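Local coordinates for protein geranyltranstransferase (Enterococcus faecalis, PDB 3P8L) that probably catalyses the magnesium-dependent condensation of isopentenyl diphosphate with geranyl diphosphate to form farnesyl diphosphate, at residues V26-E31 with A128-S133; N35-E40 with K110-A115; S87-D92 with P106-V111. All blocks are in the same frame, centred on the assembly; numbering follows the deposited sequence.

Overall arrangement
Helix 13-31 enters first, and its last turns, 26-31, pack on 128-133 of helix 114-133; this pairing, contact 1, closes a loop of 96 residues that encloses the other two. A short turn later, helix 36-47 begins with 35-40, which reaches forward to 110-115 in contact 2. Helix 71-92 carries 87-92 in its last turns, and after a loop with a small two-stranded hairpin the chain returns as 106-111 to close contact 3. Contacts 2 and 3 end on the same piece of chain, sharing Lys-110 and Val-111, and their centres lie about 10 Å apart. Contacts 1 and 2 touch through Ile-29, Ala-30 and Lys-39, and both reach the second subunit.

Contact 1 of 3, residues V26-E31 with A128-S133; sequences VDFIAE and AFQLLS
Phe-28 lays one face of its ring on Leu-131, while Gln-130 meets the ring only at its rim. The face is the tight part: Leu-131 CB stands 3.9 Å from the ring centroid of Phe-28 and 4° off the ring normal, a CH-pi contact almost exactly over the centre. Leu-131 CD1 reaches across to Phe-28 CD2 at 3.8 Å, the two side chains overlapping as they point opposite ways. With CG anti to its backbone N (chi1 -171°), the phenyl group extends far enough to press CZ against the backbone, 3.6 Å from Leu-131 N. Helices 13-31 and 114-133 belong to the all-helical isoprenoid synthase fold of the family, and this ring bridges them; behind Leu-131, Ala-78 and Ser-79 of helix 71-92 add a third wall. Tyr-32 stacks with Phe-28, so the ring is held by aromatic as well as aliphatic neighbours. The edge contact is smaller, though no longer: Gln-130 CG lies in the ring plane, 3.7 Å from Phe-28 CZ, and the amide is turned 85° to the ring. The extended chain of Gln-130 leads NE2 away from the ring, to Gln-156 OE1 of the second subunit, its hydrogen-bond partner. One turn on, Ser-133 OG donates to Gln-130 O at 2.7 Å, a bond along the helix itself. Phe-129, on another side of this helix, meets Phe-129 of the second subunit with the ring planes nearly parallel. Solvent begins on a flank of helix 13-31, where Glu-31 is exposed and the partly exposed Asp-27 forms a salt bridge with Lys-23.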
loop_
_atom_site.group_PDB
_atom_site.type_symbol
_atom_site.label_atom_id
_atom_site.label_comp_id
_atom_site.label_asym_id
_atom_site.label_seq_id
_atom_site.Cartn_x
_atom_site.Cartn_y
_atom_site.Cartn_z
ATOM N N VAL A 26 -6.978 12.128 9.941
ATOM C CA VAL A 26 -6.590 12.100 11.349
ATOM C C VAL A 26 -7.419 11.072 12.136
ATOM O O VAL A 26 -6.851 10.267 12.897
ATOM C CB VAL A 26 -6.633 13.536 11.970
ATOM C CG1 VAL A 26 -6.678 13.507 13.486
ATOM C CG2 VAL A 26 -5.460 14.377 11.461
ATOM N N ASP A 27 -8.741 11.086 11.934
ATOM C CA ASP A 27 -9.631 10.141 12.609
ATOM C C ASP A 27 -9.280 8.733 12.205
ATOM O O ASP A 27 -9.264 7.872 13.056
ATOM C CB ASP A 27 -11.118 10.348 12.268
ATOM C CG ASP A 27 -11.687 11.644 12.841
ATOM O OD1 ASP A 27 -11.027 12.289 13.658
ATOM O OD2 ASP A 27 -12.807 12.032 12.462
ATOM N N PHE A 28 -9.024 8.510 10.907
ATOM C CA PHE A 28 -8.690 7.178 10.425
ATOM C C PHE A 28 -7.407 6.652 11.052
ATOM O O PHE A 28 -7.372 5.497 11.467
ATOM C CB PHE A 28 -8.609 7.070 8.888
ATOM C CG PHE A 28 -8.476 5.668 8.419
ATOM C CD1 PHE A 28 -7.240 5.157 8.026
ATOM C CD2 PHE A 28 -9.572 4.824 8.440
ATOM C CE1 PHE A 28 -7.113 3.840 7.641
ATOM C CE2 PHE A 28 -9.456 3.491 8.046
ATOM C CZ PHE A 28 -8.221 3.003 7.648
ATOM N N ILE A 29 -6.388 7.503 11.144
ATOM C CA ILE A 29 -5.106 7.096 11.732
ATOM C C ILE A 29 -5.254 6.841 13.239
ATOM O O ILE A 29 -4.766 5.839 13.750
ATOM C CB ILE A 29 -3.960 8.101 11.416
ATOM C CG1 ILE A 29 -3.305 7.763 10.081
ATOM C CG2 ILE A 29 -2.851 8.036 12.452
ATOM C CD1 ILE A 29 -3.911 8.431 8.893
ATOM N N ALA A 30 -5.961 7.726 13.941
ATOM C CA ALA A 30 -6.156 7.585 15.395
ATOM C C ALA A 30 -6.967 6.338 15.748
ATOM O O ALA A 30 -6.675 5.665 16.723
ATOM C CB ALA A 30 -6.825 8.842 15.973
ATOM N N GLU A 31 -7.959 6.015 14.927
ATOM C CA GLU A 31 -8.846 4.908 15.237
ATOM C C GLU A 31 -8.351 3.536 14.740
ATOM O O GLU A 31 -8.633 2.539 15.369
ATOM C CB GLU A 31 -10.262 5.202 14.736
ATOM C CG GLU A 31 -10.970 6.345 15.512
ATOM C CD GLU A 31 -12.121 7.015 14.733
ATOM O OE1 GLU A 31 -12.729 6.372 13.849
ATOM O OE2 GLU A 31 -12.422 8.197 15.015
ATOM N N ALA A 128 -3.969 4.030 3.239
ATOM C CA ALA A 128 -4.679 4.619 2.105
ATOM C C ALA A 128 -5.623 3.602 1.434
ATOM O O ALA A 128 -6.795 3.916 1.152
ATOM C CB ALA A 128 -3.688 5.137 1.123
ATOM N N PHE A 129 -5.112 2.389 1.205
ATOM C CA PHE A 129 -5.911 1.294 0.662
ATOM C C PHE A 129 -6.944 0.821 1.667
ATOM O O PHE A 129 -8.069 0.529 1.278
ATOM C CB PHE A 129 -5.040 0.153 0.100
ATOM C CG PHE A 129 -4.359 0.541 -1.185
ATOM C CD1 PHE A 129 -5.070 0.579 -2.381
ATOM C CD2 PHE A 129 -3.055 0.971 -1.183
ATOM C CE1 PHE A 129 -4.471 0.983 -3.554
ATOM C CE2 PHE A 129 -2.436 1.381 -2.359
ATOM C CZ PHE A 129 -3.142 1.393 -3.539
ATOM N N GLN A 130 -6.602 0.791 2.956
ATOM C CA GLN A 130 -7.614 0.392 3.938
ATOM C C GLN A 130 -8.812 1.351 3.985
ATOM O O GLN A 130 -9.972 0.909 3.913
ATOM C CB GLN A 130 -7.037 0.206 5.342
ATOM C CG GLN A 130 -8.045 -0.429 6.300
ATOM C CD GLN A 130 -7.470 -0.787 7.660
ATOM O OE1 GLN A 130 -6.422 -0.288 8.065
ATOM N NE2 GLN A 130 -8.168 -1.651 8.378
ATOM N N LEU A 131 -8.526 2.650 4.100
ATOM C CA LEU A 131 -9.570 3.668 4.088
ATOM C C LEU A 131 -10.479 3.558 2.855
ATOM O O LEU A 131 -11.706 3.497 2.999
ATOM C CB LEU A 131 -8.988 5.088 4.230
ATOM C CG LEU A 131 -10.039 6.219 4.114
ATOM C CD1 LEU A 131 -11.122 6.139 5.213
ATOM C CD2 LEU A 131 -9.376 7.599 4.090
ATOM N N LEU A 132 -9.882 3.510 1.670
ATOM C CA LEU A 132 -10.616 3.334 0.423
ATOM C C LEU A 132 -11.500 2.059 0.383
ATOM O O LEU A 132 -12.662 2.113 -0.063
ATOM C CB LEU A 132 -9.658 3.400 -0.770
ATOM C CG LEU A 132 -10.216 3.653 -2.173
ATOM C CD1 LEU A 132 -11.132 4.897 -2.205
ATOM C CD2 LEU A 132 -9.072 3.837 -3.165
ATOM N N SER A 133 -10.968 0.951 0.903
ATOM C CA SER A 133 -11.698 -0.329 1.034
ATOM C C SER A 133 -12.896 -0.263 1.991
ATOM O O SER A 133 -13.912 -0.962 1.789
ATOM C CB SER A 133 -10.739 -1.455 1.456
ATOM O OG SER A 133 -10.527 -1.457 2.849
#

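Contact 2 of 3, residues N35-E40 with K110-A115; sequences NERLKE and KVFGEA
Arg-37 turns CG anti to its backbone N (chi1 171°) and stays extended as far as NE, which sends the guanidinium out from helix 36-47 to the backbone of Phe-112. Phe-112 takes a different rotamer, CG beside its own N and anti to the carbonyl carbon (chi1 -64°), and this swings its ring toward the helix while its carbonyl remains within range of the arginine. Arg-37 NH2 donates to Phe-112 O at 2.7 Å; the N-H...O angle of 133° makes the bond distinctly bent. The oxygen sits at the guanidinium edge, close to its plane, whereas Phe-112 CD1 lies over one guanidinium face, 4.2 Å from Arg-37 NH2. The arginine thus approaches the phenyl group near its rim and does not stack on it. A second bond, from Arg-37 NE to Thr-116 OG1, limits rotation of the head group, and Thr-116 OG1 also makes a weak hydrogen bond to Phe-112 O. Further along the ring, Phe-112 CZ comes within 4.0 Å of Glu-40 O, and the side chain also rests on Ala-41. Val-111 CG1 packs over one face of the phenyl group from within its own segment. Gly-113, with positive phi, separates helix 108-112 from helix 114-133, so the carbonyl gripped by the arginine belongs to the last turn before the break. Across the contact, Asn-35 is the N-cap of helix 36-47: its OD1 accepts from Leu-38 N at 2.9 Å in the carbonyl plane, and its ND2 bonds Glu-167 of the second subunit. A charged donor on a carbonyl at the end of a short helix probably makes up in part for the bend of the bond, at a partly exposed site.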
loop_
_atom_site.group_PDB
_atom_site.type_symbol
_atom_site.label_atom_id
_atom_site.label_comp_id
_atom_site.label_asym_id
_atom_site.label_seq_id
_atom_site.Cartn_x
_atom_site.Cartn_y
_atom_site.Cartn_z
ATOM N N ASN A 35 -0.492 0.622 17.464
ATOM C CA ASN A 35 0.714 1.093 18.135
ATOM C C ASN A 35 0.708 2.619 18.243
ATOM O O ASN A 35 0.602 3.317 17.227
ATOM C CB ASN A 35 1.956 0.579 17.389
ATOM C CG ASN A 35 3.261 0.979 18.064
ATOM O OD1 ASN A 35 3.737 2.087 17.898
ATOM N ND2 ASN A 35 3.857 0.051 18.802
ATOM N N GLU A 36 0.791 3.125 19.476
ATOM C CA GLU A 36 0.734 4.574 19.744
ATOM C C GLU A 36 1.866 5.370 19.103
ATOM O O GLU A 36 1.635 6.451 18.594
ATOM C CB GLU A 36 0.666 4.877 21.254
ATOM C CG GLU A 36 -0.590 4.336 21.946
ATOM C CD GLU A 36 -1.896 4.892 21.357
ATOM O OE1 GLU A 36 -1.924 6.033 20.854
ATOM O OE2 GLU A 36 -2.917 4.180 21.405
ATOM N N ARG A 37 3.079 4.829 19.113
ATOM C CA ARG A 37 4.223 5.526 18.520
ATOM C C ARG A 37 4.112 5.644 17.000
ATOM O O ARG A 37 4.393 6.714 16.441
ATOM C CB ARG A 37 5.539 4.835 18.873
ATOM C CG ARG A 37 6.733 5.408 18.087
ATOM C CD ARG A 37 8.007 4.688 18.428
ATOM N NE ARG A 37 9.180 5.319 17.834
ATOM C CZ ARG A 37 9.871 6.293 18.439
ATOM N NH1 ARG A 37 9.487 6.733 19.626
ATOM N NH2 ARG A 37 10.940 6.831 17.872
ATOM N N LEU A 38 3.719 4.540 16.354
ATOM C CA LEU A 38 3.461 4.519 14.918
ATOM C C LEU A 38 2.395 5.553 14.552
ATOM O O LEU A 38 2.595 6.359 13.640
ATOM C CB LEU A 38 3.043 3.117 14.461
ATOM C CG LEU A 38 2.802 3.025 12.951
ATOM C CD1 LEU A 38 4.133 3.113 12.168
ATOM C CD2 LEU A 38 1.980 1.771 12.580
ATOM N N LYS A 39 1.283 5.524 15.290
ATOM C CA LYS A 39 0.205 6.509 15.189
ATOM C C LYS A 39 0.702 7.961 15.276
ATOM O O LYS A 39 0.412 8.785 14.412
ATOM C CB LYS A 39 -0.832 6.237 16.276
ATOM C CG LYS A 39 -2.012 7.201 16.298
ATOM C CD LYS A 39 -2.825 7.071 17.595
ATOM C CE LYS A 39 -3.485 5.688 17.700
ATOM N NZ LYS A 39 -4.314 5.562 18.939
ATOM N N GLU A 40 1.502 8.263 16.292
ATOM C CA GLU A 40 2.029 9.629 16.462
ATOM C C GLU A 40 2.972 10.068 15.356
ATOM O O GLU A 40 2.994 11.230 14.964
ATOM C CB GLU A 40 2.754 9.757 17.802
ATOM C CG GLU A 40 1.812 9.952 18.957
ATOM C CD GLU A 40 2.521 9.789 20.287
ATOM O OE1 GLU A 40 3.640 10.331 20.407
ATOM O OE2 GLU A 40 1.980 9.109 21.190
ATOM N N LYS A 110 14.050 12.490 11.306
ATOM C CA LYS A 110 14.772 13.370 12.240
ATOM C C LYS A 110 14.062 13.437 13.566
ATOM O O LYS A 110 14.693 13.596 14.617
ATOM C CB LYS A 110 14.930 14.789 11.671
ATOM C CG LYS A 110 15.881 14.872 10.480
ATOM C CD LYS A 110 17.174 14.110 10.720
ATOM C CE LYS A 110 18.196 14.964 11.459
ATOM N NZ LYS A 110 19.497 14.255 11.491
ATOM N N VAL A 111 12.741 13.295 13.535
ATOM C CA VAL A 111 12.025 13.260 14.789
ATOM C C VAL A 111 12.075 11.883 15.458
ATOM O O VAL A 111 12.431 11.794 16.643
ATOM C CB VAL A 111 10.590 13.823 14.660
ATOM C CG1 VAL A 111 9.887 13.841 15.983
ATOM C CG2 VAL A 111 10.630 15.214 14.092
ATOM N N PHE A 112 11.757 10.822 14.706
ATOM C CA PHE A 112 11.418 9.529 15.303
ATOM C C PHE A 112 12.433 8.424 15.047
ATOM O O PHE A 112 12.283 7.309 15.558
ATOM C CB PHE A 112 10.031 9.069 14.818
ATOM C CG PHE A 112 8.901 9.966 15.253
ATOM C CD1 PHE A 112 8.387 9.888 16.544
ATOM C CD2 PHE A 112 8.359 10.891 14.366
ATOM C CE1 PHE A 112 7.331 10.726 16.964
ATOM C CE2 PHE A 112 7.323 11.740 14.758
ATOM C CZ PHE A 112 6.791 11.651 16.070
ATOM N N GLY A 113 13.459 8.741 14.260
ATOM C CA GLY A 113 14.431 7.775 13.803
ATOM C C GLY A 113 13.957 7.153 12.497
ATOM O O GLY A 113 12.759 7.211 12.157
ATOM N N GLU A 114 14.892 6.535 11.782
ATOM C CA GLU A 114 14.632 5.994 10.449
ATOM C C GLU A 114 13.694 4.794 10.414
ATOM O O GLU A 114 12.845 4.712 9.521
ATOM C CB GLU A 114 15.930 5.673 9.710
ATOM C CG GLU A 114 16.630 6.894 9.183
ATOM C CD GLU A 114 18.024 6.575 8.664
ATOM O OE1 GLU A 114 18.167 5.685 7.802
ATOM O OE2 GLU A 114 18.974 7.231 9.114
ATOM N N ALA A 115 13.816 3.900 11.390
ATOM C CA ALA A 115 12.943 2.718 11.446
ATOM C C ALA A 115 11.470 3.104 11.586
ATOM O O ALA A 115 10.626 2.561 10.873
ATOM C CB ALA A 115 13.348 1.781 12.566
#

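Contact 3 of 3, residues S87-D92 with P106-V111; sequences SLIHDD and PTNHKV
Ile-89 and Asn-108 bring their backbones to 6.3 Å between CA atoms, and one helical turn later Asp-92 CA stands 6.9 Å from Thr-107 CA, so 87-92 meets the start of helix 108-112 and the residue before it. No direct hydrogen bond joins the two segments. At one end the isoleucine packs on Asn-108, Ile-89 CG2 against its CB and Ile-89 CD1 4.0 Å from Asn-108 ND2, an amide nitrogen that is hydrogen-bonded to Ser-45 OG of helix 36-47. At the other end, the Thr-107 methyl CG2 presses on Asp-92 OD2 at 3.3 Å; Thr-107 OG1 is directed instead to Asp-99 O. Asp-91, Asp-92 and Asp-97 spell DDxxxxD, the first aspartate-rich motif of this synthase family, which in relatives binds the magnesium ions that hold the allylic diphosphate. The contact therefore joins the helix end bearing this motif to the chain that returns after the hairpin. Asp-92 OD2 also forms a salt bridge with Arg-102 NE. His-109 places CG between its backbone N and carbonyl carbon (chi1 62°), a rotamer that turns the ring edge toward Asp-92, with Asp-92 CB in the ring plane and His-109 CE1 3.0 Å from Asp-92 O. Two waters fill in the polar links. Water 1 donates to Ile-89 O at 2.8 Å and is hydrogen-bonded to His-109 ND1 at 2.9 Å, lying in the plane of the imidazole. Water 2 donates to Asp-92 OD2 and accepts from Asn-108 N at 3.0 Å, thereby serving an amide in the first turn of helix 108-112. Ala-117 of helix 114-133 packs against both Asn-108 and His-109.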
loop_
_atom_site.group_PDB
_atom_site.type_symbol
_atom_site.label_atom_id
_atom_site.label_comp_id
_atom_site.label_asym_id
_atom_site.label_seq_id
_atom_site.Cartn_x
_atom_site.Cartn_y
_atom_site.Cartn_z
ATOM N N SER A 87 4.700 8.966 0.530
ATOM C CA SER A 87 5.798 9.025 -0.434
ATOM C C SER A 87 6.854 10.057 0.025
ATOM O O SER A 87 8.053 9.846 -0.170
ATOM C CB SER A 87 5.288 9.364 -1.842
ATOM O OG SER A 87 5.024 10.757 -1.940
ATOM N N LEU A 88 6.395 11.133 0.670
ATOM C CA LEU A 88 7.278 12.173 1.210
ATOM C C LEU A 88 8.150 11.662 2.359
ATOM O O LEU A 88 9.354 11.930 2.382
ATOM C CB LEU A 88 6.495 13.397 1.674
ATOM C CG LEU A 88 5.705 14.164 0.615
ATOM C CD1 LEU A 88 5.031 15.325 1.297
ATOM C CD2 LEU A 88 6.587 14.624 -0.577
ATOM N N ILE A 89 7.549 10.927 3.290
ATOM C CA ILE A 89 8.290 10.287 4.385
ATOM C C ILE A 89 9.447 9.416 3.856
ATOM O O ILE A 89 10.593 9.516 4.316
ATOM C CB ILE A 89 7.351 9.455 5.297
ATOM C CG1 ILE A 89 6.320 10.365 5.987
ATOM C CG2 ILE A 89 8.165 8.686 6.341
ATOM C CD1 ILE A 89 5.259 9.588 6.810
ATOM N N HIS A 90 9.146 8.577 2.876
ATOM C CA HIS A 90 10.181 7.751 2.261
ATOM C C HIS A 90 11.172 8.559 1.447
ATOM O O HIS A 90 12.382 8.328 1.546
ATOM C CB HIS A 90 9.579 6.587 1.473
ATOM C CG HIS A 90 9.060 5.503 2.363
ATOM N ND1 HIS A 90 8.721 4.254 1.905
ATOM C CD2 HIS A 90 8.868 5.478 3.702
ATOM C CE1 HIS A 90 8.338 3.504 2.923
ATOM N NE2 HIS A 90 8.386 4.234 4.022
ATOM N N ASP A 91 10.681 9.536 0.697
ATOM C CA ASP A 91 11.576 10.352 -0.119
ATOM C C ASP A 91 12.573 11.142 0.723
ATOM O O ASP A 91 13.711 11.320 0.311
ATOM C CB ASP A 91 10.813 11.292 -1.063
ATOM C CG ASP A 91 10.112 10.562 -2.209
ATOM O OD1 ASP A 91 10.252 9.328 -2.352
ATOM O OD2 ASP A 91 9.384 11.232 -2.962
ATOM N N ASP A 92 12.149 11.563 1.909
ATOM C CA ASP A 92 12.983 12.315 2.833
ATOM C C ASP A 92 14.158 11.549 3.436
ATOM O O ASP A 92 15.133 12.179 3.813
ATOM C CB ASP A 92 12.152 12.935 3.966
ATOM C CG ASP A 92 11.301 14.098 3.496
ATOM O OD1 ASP A 92 11.582 14.626 2.404
ATOM O OD2 ASP A 92 10.353 14.490 4.214
ATOM N N PRO A 106 11.306 19.675 11.217
ATOM C CA PRO A 106 12.107 18.480 10.950
ATOM C C PRO A 106 11.304 17.358 10.305
ATOM O O PRO A 106 10.108 17.204 10.577
ATOM C CB PRO A 106 12.574 18.040 12.341
ATOM C CG PRO A 106 11.682 18.747 13.300
ATOM C CD PRO A 106 11.302 20.005 12.654
ATOM N N THR A 107 11.982 16.587 9.477
ATOM C CA THR A 107 11.380 15.489 8.739
ATOM C C THR A 107 11.125 14.343 9.688
ATOM O O THR A 107 11.670 14.322 10.808
ATOM C CB THR A 107 12.251 15.059 7.564
ATOM O OG1 THR A 107 13.608 14.976 7.998
ATOM C CG2 THR A 107 12.159 16.086 6.422
ATOM N N ASN A 108 10.267 13.418 9.259
ATOM C CA ASN A 108 9.846 12.309 10.104
ATOM C C ASN A 108 11.005 11.502 10.738
ATOM O O ASN A 108 10.985 11.252 11.940
ATOM C CB ASN A 108 8.881 11.397 9.348
ATOM C CG ASN A 108 8.115 10.485 10.269
ATOM O OD1 ASN A 108 8.697 9.603 10.886
ATOM N ND2 ASN A 108 6.793 10.679 10.361
ATOM N N HIS A 109 12.003 11.121 9.942
ATOM C CA HIS A 109 13.162 10.373 10.460
ATOM C C HIS A 109 14.026 11.160 11.443
ATOM O O HIS A 109 14.641 10.563 12.313
ATOM C CB HIS A 109 14.040 9.814 9.330
ATOM C CG HIS A 109 14.659 10.847 8.450
ATOM N ND1 HIS A 109 13.964 11.448 7.419
ATOM C CD2 HIS A 109 15.927 11.337 8.391
ATOM C CE1 HIS A 109 14.770 12.275 6.775
ATOM N NE2 HIS A 109 15.965 12.230 7.346
ATOM N N LYS A 110 14.050 12.490 11.306
ATOM C CA LYS A 110 14.772 13.370 12.240
ATOM C C LYS A 110 14.062 13.437 13.566
ATOM O O LYS A 110 14.693 13.596 14.617
ATOM C CB LYS A 110 14.930 14.789 11.671
ATOM C CG LYS A 110 15.881 14.872 10.480
ATOM C CD LYS A 110 17.174 14.110 10.720
ATOM C CE LYS A 110 18.196 14.964 11.459
ATOM N NZ LYS A 110 19.497 14.255 11.491
ATOM N N VAL A 111 12.741 13.295 13.535
ATOM C CA VAL A 111 12.025 13.260 14.789
ATOM C C VAL A 111 12.075 11.883 15.458
ATOM O O VAL A 111 12.431 11.794 16.643
ATOM C CB VAL A 111 10.590 13.823 14.660
ATOM C CG1 VAL A 111 9.887 13.841 15.983
ATOM C CG2 VAL A 111 10.630 15.214 14.092
HETATM O O HOH W 1 11.247 10.923 6.588
HETATM O O HOH W 2 9.660 13.292 6.332
#